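Long-range contact in D-galactonate dehydratase family member Dd703_0947 (PDB 4IHC), which dehydrates D-mannonate and D-gluconate to 2-dehydro-3-deoxy-D-gluconate, though only at a low rate, using one magnesium ion per subunit: residues 268-273 against 315-320. Numbering follows the deposited sequence.
Sequences LFYLED and IDYIRC. With MG (magnesium ion), chain I.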
loop_
_atom_site.group_PDB
_atom_site.type_symbol
_atom_site.label_atom_id
_atom_site.label_comp_id
_atom_site.label_asym_id
_atom_site.label_seq_id
_atom_site.Cartn_x
_atom_site.Cartn_y
_atom_site.Cartn_z
ATOM N N LEU A 268 -27.923 -0.644 -14.059
ATOM C CA LEU A 268 -28.440 0.528 -13.369
ATOM C C LEU A 268 -27.620 1.753 -13.702
ATOM O O LEU A 268 -26.436 1.664 -13.988
ATOM C CB LEU A 268 -28.474 0.337 -11.841
ATOM C CG LEU A 268 -29.186 -0.898 -11.271
ATOM C CD1 LEU A 268 -29.495 -0.715 -9.793
ATOM C CD2 LEU A 268 -30.453 -1.271 -12.007
ATOM N N PHE A 269 -28.279 2.908 -13.670
ATOM C CA PHE A 269 -27.595 4.187 -13.766
ATOM C C PHE A 269 -26.748 4.387 -12.504
ATOM O O PHE A 269 -25.581 4.832 -12.574
ATOM C CB PHE A 269 -28.622 5.308 -13.926
ATOM C CG PHE A 269 -28.006 6.652 -14.125
ATOM C CD1 PHE A 269 -27.535 7.033 -15.377
ATOM C CD2 PHE A 269 -27.895 7.541 -13.069
ATOM C CE1 PHE A 269 -26.947 8.277 -15.554
ATOM C CE2 PHE A 269 -27.293 8.774 -13.245
ATOM C CZ PHE A 269 -26.848 9.150 -14.497
ATOM N N TYR A 270 -27.358 4.106 -11.350
ATOM C CA TYR A 270 -26.588 3.876 -10.129
ATOM C C TYR A 270 -27.323 3.155 -9.012
ATOM O O TYR A 270 -28.529 3.268 -8.876
ATOM C CB TYR A 270 -25.930 5.145 -9.601
ATOM C CG TYR A 270 -26.807 6.314 -9.154
ATOM C CD1 TYR A 270 -27.725 6.197 -8.110
ATOM C CD2 TYR A 270 -26.618 7.586 -9.713
ATOM C CE1 TYR A 270 -28.492 7.303 -7.677
ATOM C CE2 TYR A 270 -27.349 8.680 -9.274
ATOM C CZ TYR A 270 -28.282 8.537 -8.256
ATOM O OH TYR A 270 -28.984 9.649 -7.842
ATOM N N LEU A 271 -26.562 2.399 -8.228
ATOM C CA LEU A 271 -27.032 1.796 -7.002
ATOM C C LEU A 271 -26.633 2.709 -5.829
ATOM O O LEU A 271 -25.449 2.985 -5.641
ATOM C CB LEU A 271 -26.402 0.413 -6.858
ATOM C CG LEU A 271 -26.792 -0.437 -5.628
ATOM C CD1 LEU A 271 -28.275 -0.741 -5.635
ATOM C CD2 LEU A 271 -26.006 -1.742 -5.599
ATOM N N GLU A 272 -27.618 3.168 -5.060
ATOM C CA GLU A 272 -27.416 4.240 -4.105
ATOM C C GLU A 272 -27.299 3.744 -2.668
ATOM O O GLU A 272 -28.030 2.839 -2.259
ATOM C CB GLU A 272 -28.580 5.237 -4.215
ATOM C CG GLU A 272 -28.641 6.236 -3.086
ATOM C CD GLU A 272 -29.747 7.247 -3.278
ATOM O OE1 GLU A 272 -30.205 7.405 -4.430
ATOM O OE2 GLU A 272 -30.146 7.890 -2.279
ATOM N N ASP A 273 -26.390 4.353 -1.905
ATOM C CA ASP A 273 -26.220 4.034 -0.476
ATOM C C ASP A 273 -26.138 2.522 -0.154
ATOM O O ASP A 273 -26.880 2.023 0.667
ATOM C CB ASP A 273 -27.294 4.745 0.372
ATOM C CG ASP A 273 -27.053 6.278 0.497
ATOM O OD1 ASP A 273 -26.095 6.809 -0.119
ATOM O OD2 ASP A 273 -27.839 6.970 1.196
ATOM N N ILE A 315 -16.755 5.739 -5.505
ATOM C CA ILE A 315 -18.119 6.001 -5.958
ATOM C C ILE A 315 -18.082 6.711 -7.304
ATOM O O ILE A 315 -17.060 7.292 -7.689
ATOM C CB ILE A 315 -18.892 6.920 -4.980
ATOM C CG1 ILE A 315 -18.221 8.303 -4.909
ATOM C CG2 ILE A 315 -19.012 6.268 -3.593
ATOM C CD1 ILE A 315 -18.793 9.219 -3.808
ATOM N N ASP A 316 -19.213 6.711 -7.994
ATOM C CA ASP A 316 -19.341 7.419 -9.263
ATOM C C ASP A 316 -20.226 8.683 -9.208
ATOM O O ASP A 316 -20.125 9.547 -10.084
ATOM C CB ASP A 316 -19.860 6.439 -10.318
ATOM C CG ASP A 316 -19.162 5.087 -10.191
ATOM O OD1 ASP A 316 -18.016 4.972 -10.672
ATOM O OD2 ASP A 316 -19.732 4.163 -9.557
ATOM N N TYR A 317 -21.022 8.817 -8.157
ATOM C CA TYR A 317 -21.931 9.954 -8.038
ATOM C C TYR A 317 -21.917 10.351 -6.573
ATOM O O TYR A 317 -22.039 9.502 -5.694
ATOM C CB TYR A 317 -23.359 9.568 -8.457
ATOM C CG TYR A 317 -23.466 9.200 -9.929
ATOM C CD1 TYR A 317 -23.736 10.182 -10.887
ATOM C CD2 TYR A 317 -23.264 7.891 -10.354
ATOM C CE1 TYR A 317 -23.824 9.862 -12.235
ATOM C CE2 TYR A 317 -23.335 7.550 -11.696
ATOM C CZ TYR A 317 -23.605 8.542 -12.621
ATOM O OH TYR A 317 -23.671 8.241 -13.938
ATOM N N ILE A 318 -21.751 11.637 -6.316
ATOM C CA ILE A 318 -21.837 12.169 -4.962
ATOM C C ILE A 318 -23.260 12.739 -4.757
ATOM O O ILE A 318 -23.753 13.551 -5.583
ATOM C CB ILE A 318 -20.712 13.218 -4.720
ATOM C CG1 ILE A 318 -20.713 13.710 -3.269
ATOM C CG2 ILE A 318 -20.856 14.412 -5.666
ATOM C CD1 ILE A 318 -20.398 12.603 -2.275
ATOM N N ARG A 319 -23.905 12.350 -3.653
ATOM C CA ARG A 319 -25.337 12.607 -3.431
ATOM C C ARG A 319 -25.701 13.554 -2.297
ATOM O O ARG A 319 -26.819 13.484 -1.774
ATOM C CB ARG A 319 -26.045 11.295 -3.113
ATOM C CG ARG A 319 -26.081 10.315 -4.254
ATOM C CD ARG A 319 -27.327 10.603 -5.064
ATOM N NE ARG A 319 -28.504 10.401 -4.262
ATOM C CZ ARG A 319 -29.670 11.024 -4.438
ATOM N NH1 ARG A 319 -29.831 11.935 -5.390
ATOM N NH2 ARG A 319 -30.671 10.735 -3.631
ATOM N N CYS A 320 -24.794 14.428 -1.907
ATOM C CA CYS A 320 -25.038 15.249 -0.729
ATOM C C CYS A 320 -26.308 16.067 -0.813
ATOM O O CYS A 320 -26.742 16.456 -1.898
ATOM C CB CYS A 320 -23.836 16.154 -0.426
ATOM S SG CYS A 320 -22.339 15.202 -0.037
HETATM MG MG MG I . -31.486 7.848 -0.936
HETATM O O HOH W 1 -23.885 5.796 -14.445
HETATM O O HOH W 2 -30.264 6.803 0.276
HETATM O O HOH W 3 -32.799 7.934 0.369
#
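Y317 lays one face of its ring against Y270, whose CD2 sits 3.4 Å above the plane near the rim, while a water lies in the ring plane at the edge. F269 turns a face to the Y317 hydroxyl, its CZ 3.4 Å from that OH. Both ring pairs are oblique, the planes of Y270 and Y317 48° apart, so the three form an aromatic cluster without a true stack. The edge water ties the Y317 hydroxyl to F269 O, to which it donates over 2.7 Å; R344 also hydrogen-bonds that hydroxyl. Beyond the cluster, Y270 OH lies 3.4 Å from R319 CD in a van der Waals contact and is hydrogen-bonded to Y148. Bends at chi2 and chi3 carry the R319 guanidinium across the E272 carboxylate, the two planes 53° apart. R319 NH2 donates to E272 OE2 over 3.2 Å from above the carboxylate plane, and R319 NE lies 3.4 Å from E272 OE1 in the same salt bridge. E272 reaches out with CG anti to its N (chi1 168°) and an extended chain, and its OE2 also binds magnesium at 1.9 Å. One oxygen thus serves metal and arginine together, probably steadying the carboxylate's charge. D246 and E298 complete the protein ligands, one magnesium-bound water donates to D273 OD2, and E375 takes a second salt bridge from R319. Strand 294-296 runs between these two parallel strands, whose side chains meet inside the barrel of the enolase superfamily; the metal and R319, a probable substrate-binding residue, lie at the strands' C-terminal ends, the usual active-site position.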